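PDB 1IXK: methyltransferase from Pyrococcus horikoshii, which probably transfers methyl groups from S-adenosyl-L-methionine to the 5-position of cytidine in RNA. Local coordinates for residues L114-D124 and L136-Y147. Residues are numbered along the deposited sequence; the frame is centred on the assembly and turned at random.
Sequences LDPKPGEIVAD and LAQLMRNDGVIY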
loop_
_atom_site.group_PDB
_atom_site.type_symbol
_atom_site.label_atom_id
_atom_site.label_comp_id
_atom_site.label_asym_id
_atom_site.label_seq_id
_atom_site.Cartn_x
_atom_site.Cartn_y
_atom_site.Cartn_z
ATOM N N LEU A 114 -9.440 -0.961 3.312
ATOM C CA LEU A 114 -9.751 -1.769 4.492
ATOM C C LEU A 114 -10.985 -1.204 5.187
ATOM O O LEU A 114 -11.764 -1.939 5.797
ATOM C CB LEU A 114 -8.566 -1.797 5.462
ATOM C CG LEU A 114 -8.719 -2.759 6.647
ATOM C CD1 LEU A 114 -8.988 -4.176 6.136
ATOM C CD2 LEU A 114 -7.449 -2.737 7.493
ATOM N N ASP A 115 -11.141 0.114 5.107
ATOM C CA ASP A 115 -12.301 0.805 5.669
ATOM C C ASP A 115 -12.596 0.459 7.127
ATOM O O ASP A 115 -13.703 0.028 7.450
ATOM C CB ASP A 115 -13.529 0.479 4.811
ATOM C CG ASP A 115 -14.684 1.437 5.032
ATOM O OD1 ASP A 115 -15.831 1.040 4.729
ATOM O OD2 ASP A 115 -14.457 2.581 5.488
ATOM N N PRO A 116 -11.615 0.640 8.026
ATOM C CA PRO A 116 -11.801 0.344 9.452
ATOM C C PRO A 116 -12.897 1.254 10.010
ATOM O O PRO A 116 -12.986 2.414 9.625
ATOM C CB PRO A 116 -10.444 0.694 10.069
ATOM C CG PRO A 116 -9.495 0.647 8.929
ATOM C CD PRO A 116 -10.275 1.195 7.778
ATOM N N LYS A 117 -13.717 0.739 10.919
ATOM C CA LYS A 117 -14.787 1.543 11.506
ATOM C C LYS A 117 -14.512 1.865 12.969
ATOM O O LYS A 117 -13.809 1.129 13.657
ATOM C CB LYS A 117 -16.126 0.801 11.410
ATOM C CG LYS A 117 -16.578 0.506 9.994
ATOM C CD LYS A 117 -16.737 1.786 9.194
ATOM C CE LYS A 117 -17.269 1.499 7.799
ATOM N NZ LYS A 117 -17.410 2.753 7.007
ATOM N N PRO A 118 -15.056 2.986 13.462
ATOM C CA PRO A 118 -14.827 3.329 14.866
ATOM C C PRO A 118 -15.226 2.159 15.767
ATOM O O PRO A 118 -16.293 1.571 15.584
ATOM C CB PRO A 118 -15.727 4.544 15.068
ATOM C CG PRO A 118 -15.648 5.229 13.741
ATOM C CD PRO A 118 -15.770 4.069 12.762
ATOM N N GLY A 119 -14.361 1.815 16.716
ATOM C CA GLY A 119 -14.662 0.734 17.640
ATOM C C GLY A 119 -14.121 -0.639 17.278
ATOM O O GLY A 119 -14.125 -1.550 18.107
ATOM N N GLU A 120 -13.643 -0.807 16.052
ATOM C CA GLU A 120 -13.135 -2.112 15.652
ATOM C C GLU A 120 -11.734 -2.415 16.173
ATOM O O GLU A 120 -10.991 -1.511 16.547
ATOM C CB GLU A 120 -13.163 -2.245 14.127
ATOM C CG GLU A 120 -14.560 -2.178 13.537
ATOM C CD GLU A 120 -14.601 -2.636 12.094
ATOM O OE1 GLU A 120 -13.803 -2.124 11.283
ATOM O OE2 GLU A 120 -15.436 -3.508 11.770
ATOM N N ILE A 121 -11.398 -3.704 16.204
ATOM C CA ILE A 121 -10.090 -4.179 16.645
ATOM C C ILE A 121 -9.311 -4.432 15.362
ATOM O O ILE A 121 -9.615 -5.360 14.609
ATOM C CB ILE A 121 -10.221 -5.481 17.444
ATOM C CG1 ILE A 121 -11.199 -5.269 18.602
ATOM C CG2 ILE A 121 -8.856 -5.921 17.968
ATOM C CD1 ILE A 121 -10.851 -4.081 19.493
ATOM N N VAL A 122 -8.297 -3.608 15.131
ATOM C CA VAL A 122 -7.514 -3.660 13.901
ATOM C C VAL A 122 -6.022 -3.865 14.121
ATOM O O VAL A 122 -5.492 -3.507 15.165
ATOM C CB VAL A 122 -7.716 -2.335 13.120
ATOM C CG1 VAL A 122 -6.953 -2.352 11.812
ATOM C CG2 VAL A 122 -9.210 -2.107 12.870
ATOM N N ALA A 123 -5.362 -4.459 13.131
ATOM C CA ALA A 123 -3.922 -4.670 13.192
ATOM C C ALA A 123 -3.252 -4.221 11.898
ATOM O O ALA A 123 -3.772 -4.449 10.807
ATOM C CB ALA A 123 -3.606 -6.147 13.451
ATOM N N ASP A 124 -2.111 -3.551 12.026
ATOM C CA ASP A 124 -1.328 -3.141 10.863
ATOM C C ASP A 124 -0.124 -4.072 10.950
ATOM O O ASP A 124 0.654 -3.988 11.892
ATOM C CB ASP A 124 -0.866 -1.687 10.980
ATOM C CG ASP A 124 -0.187 -1.192 9.713
ATOM O OD1 ASP A 124 0.285 -2.044 8.923
ATOM O OD2 ASP A 124 -0.117 0.042 9.508
ATOM N N LEU A 136 -5.422 4.705 9.282
ATOM C CA LEU A 136 -6.411 3.811 9.886
ATOM C C LEU A 136 -7.020 4.501 11.103
ATOM O O LEU A 136 -8.232 4.442 11.321
ATOM C CB LEU A 136 -5.767 2.492 10.340
ATOM C CG LEU A 136 -5.138 1.581 9.286
ATOM C CD1 LEU A 136 -4.406 0.437 9.983
ATOM C CD2 LEU A 136 -6.210 1.041 8.334
ATOM N N ALA A 137 -6.171 5.156 11.889
ATOM C CA ALA A 137 -6.624 5.850 13.085
ATOM C C ALA A 137 -7.655 6.945 12.815
ATOM O O ALA A 137 -8.649 7.042 13.534
ATOM C CB ALA A 137 -5.425 6.443 13.840
ATOM N N GLN A 138 -7.436 7.772 11.796
ATOM C CA GLN A 138 -8.399 8.834 11.531
ATOM C C GLN A 138 -9.685 8.271 10.931
ATOM O O GLN A 138 -10.772 8.792 11.174
ATOM C CB GLN A 138 -7.788 9.940 10.647
ATOM C CG GLN A 138 -7.460 9.579 9.208
ATOM C CD GLN A 138 -6.811 10.741 8.464
ATOM O OE1 GLN A 138 -5.672 11.122 8.751
ATOM N NE2 GLN A 138 -7.537 11.316 7.511
ATOM N N LEU A 139 -9.574 7.182 10.180
ATOM C CA LEU A 139 -10.756 6.563 9.597
ATOM C C LEU A 139 -11.601 5.970 10.724
ATOM O O LEU A 139 -12.828 5.895 10.623
ATOM C CB LEU A 139 -10.348 5.476 8.591
ATOM C CG LEU A 139 -9.749 5.985 7.270
ATOM C CD1 LEU A 139 -9.118 4.828 6.499
ATOM C CD2 LEU A 139 -10.836 6.649 6.436
HETATM N N MSE A 140 -10.937 5.569 11.805
HETATM C CA MSE A 140 -11.616 4.995 12.964
HETATM C C MSE A 140 -12.025 6.096 13.950
HETATM O O MSE A 140 -12.611 5.821 14.996
HETATM C CB MSE A 140 -10.694 3.974 13.658
HETATM C CG MSE A 140 -10.327 2.771 12.771
HETATM SE SE MSE A 140 -8.935 1.748 13.378
HETATM C CE MSE A 140 -9.716 0.874 14.654
ATOM N N ARG A 141 -11.703 7.341 13.607
ATOM C CA ARG A 141 -12.033 8.489 14.444
ATOM C C ARG A 141 -11.586 8.327 15.899
ATOM O O ARG A 141 -12.331 8.623 16.837
ATOM C CB ARG A 141 -13.538 8.757 14.372
ATOM C CG ARG A 141 -14.001 9.017 12.947
ATOM C CD ARG A 141 -15.487 9.296 12.854
ATOM N NE ARG A 141 -15.884 9.550 11.470
ATOM C CZ ARG A 141 -17.105 9.919 11.095
ATOM N NH1 ARG A 141 -18.059 10.080 12.002
ATOM N NH2 ARG A 141 -17.370 10.139 9.813
ATOM N N ASN A 142 -10.354 7.857 16.068
ATOM C CA ASN A 142 -9.761 7.652 17.387
ATOM C C ASN A 142 -10.565 6.758 18.323
ATOM O O ASN A 142 -10.497 6.900 19.544
ATOM C CB ASN A 142 -9.486 8.995 18.072
ATOM C CG ASN A 142 -8.039 9.444 17.912
ATOM O OD1 ASN A 142 -7.137 8.621 17.770
ATOM N ND2 ASN A 142 -7.812 10.748 17.952
ATOM N N ASP A 143 -11.327 5.838 17.748
ATOM C CA ASP A 143 -12.108 4.890 18.529
ATOM C C ASP A 143 -11.607 3.532 18.071
ATOM O O ASP A 143 -10.946 3.444 17.042
ATOM C CB ASP A 143 -13.605 5.044 18.243
ATOM C CG ASP A 143 -14.456 4.117 19.091
ATOM O OD1 ASP A 143 -13.957 3.642 20.131
ATOM O OD2 ASP A 143 -15.628 3.871 18.725
ATOM N N GLY A 144 -11.904 2.481 18.825
ATOM C CA GLY A 144 -11.420 1.162 18.453
ATOM C C GLY A 144 -9.965 1.040 18.859
ATOM O O GLY A 144 -9.483 1.846 19.652
ATOM N N VAL A 145 -9.259 0.044 18.325
ATOM C CA VAL A 145 -7.850 -0.147 18.659
ATOM C C VAL A 145 -7.055 -0.623 17.454
ATOM O O VAL A 145 -7.555 -1.392 16.631
ATOM C CB VAL A 145 -7.662 -1.199 19.779
ATOM C CG1 VAL A 145 -6.188 -1.283 20.171
ATOM C CG2 VAL A 145 -8.514 -0.845 20.979
ATOM N N ILE A 146 -5.816 -0.156 17.351
ATOM C CA ILE A 146 -4.944 -0.569 16.261
ATOM C C ILE A 146 -3.647 -1.093 16.844
ATOM O O ILE A 146 -2.950 -0.371 17.551
ATOM C CB ILE A 146 -4.566 0.596 15.334
ATOM C CG1 ILE A 146 -5.813 1.151 14.640
ATOM C CG2 ILE A 146 -3.531 0.117 14.313
ATOM C CD1 ILE A 146 -5.583 2.508 13.997
ATOM N N TYR A 147 -3.335 -2.353 16.562
ATOM C CA TYR A 147 -2.086 -2.944 17.032
ATOM C C TYR A 147 -1.085 -2.875 15.880
ATOM O O TYR A 147 -1.424 -3.205 14.743
ATOM C CB TYR A 147 -2.290 -4.413 17.432
ATOM C CG TYR A 147 -3.076 -4.614 18.708
ATOM C CD1 TYR A 147 -4.469 -4.645 18.703
ATOM C CD2 TYR A 147 -2.419 -4.766 19.929
ATOM C CE1 TYR A 147 -5.193 -4.825 19.883
ATOM C CE2 TYR A 147 -3.129 -4.947 21.117
ATOM C CZ TYR A 147 -4.516 -4.977 21.086
ATOM O OH TYR A 147 -5.216 -5.180 22.255
#
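L114, on the last turn of helix 105-114, meets L136 through their CD2 methyls. P116 then sets its ring on the helix 131-139 side: CG presses tightly on L136 CD2 at 3.4 Å, the two side chains crossing at about a right angle, while CD touches L139 CD1 and CB packs equally closely on CG of selenomethionine M140. Beyond it, K117-E120 forms a type II turn whose first amide, K117 N, is held by E120 OE1, an oxygen that also pairs with K190. P118 lies against the Schellman end of the helix; its CG is 3.3 Å from M140 O, and its CA makes a CA-H...O contact with the same carbonyl. G119 abuts G144, CA to CA 3.4 Å, and G144, at positive phi, lies beside E120 O. V145 N donates to that oxygen (2.9 Å) and leads into the strand pair. From I121 onward the chains run as neighbouring parallel strands of a beta-alpha-beta unit in the Rossmann-like methyltransferase sheet, V122 N donating to V145 O, Y147 N to V122 O and D124 N to Y147 O (2.8 Å). I121 shares the sheet face of V145 and Y147, its CD1 near V145 CG2 and its CG2 at the edge of the tyrosine ring. V122 points to the opposite face, toward L136 of helix 131-139 and M140 just after it. There CG2, anti to the carbonyl carbon, meets M140 CE at 3.5 Å; the bend at M140 chi3 (76°) also brings CE to within 3.3 Å of E120 O. V122 CG1 reaches L136 CD1, and CB lies by I146 CG1. D124 ends the strand with CB 4.2 Å from L136 CD1, its OD2 hydrogen-bonded to T133 OG1 and its OD1 to the backbone N of A126, a residue of the predicted S-adenosyl-L-methionine site.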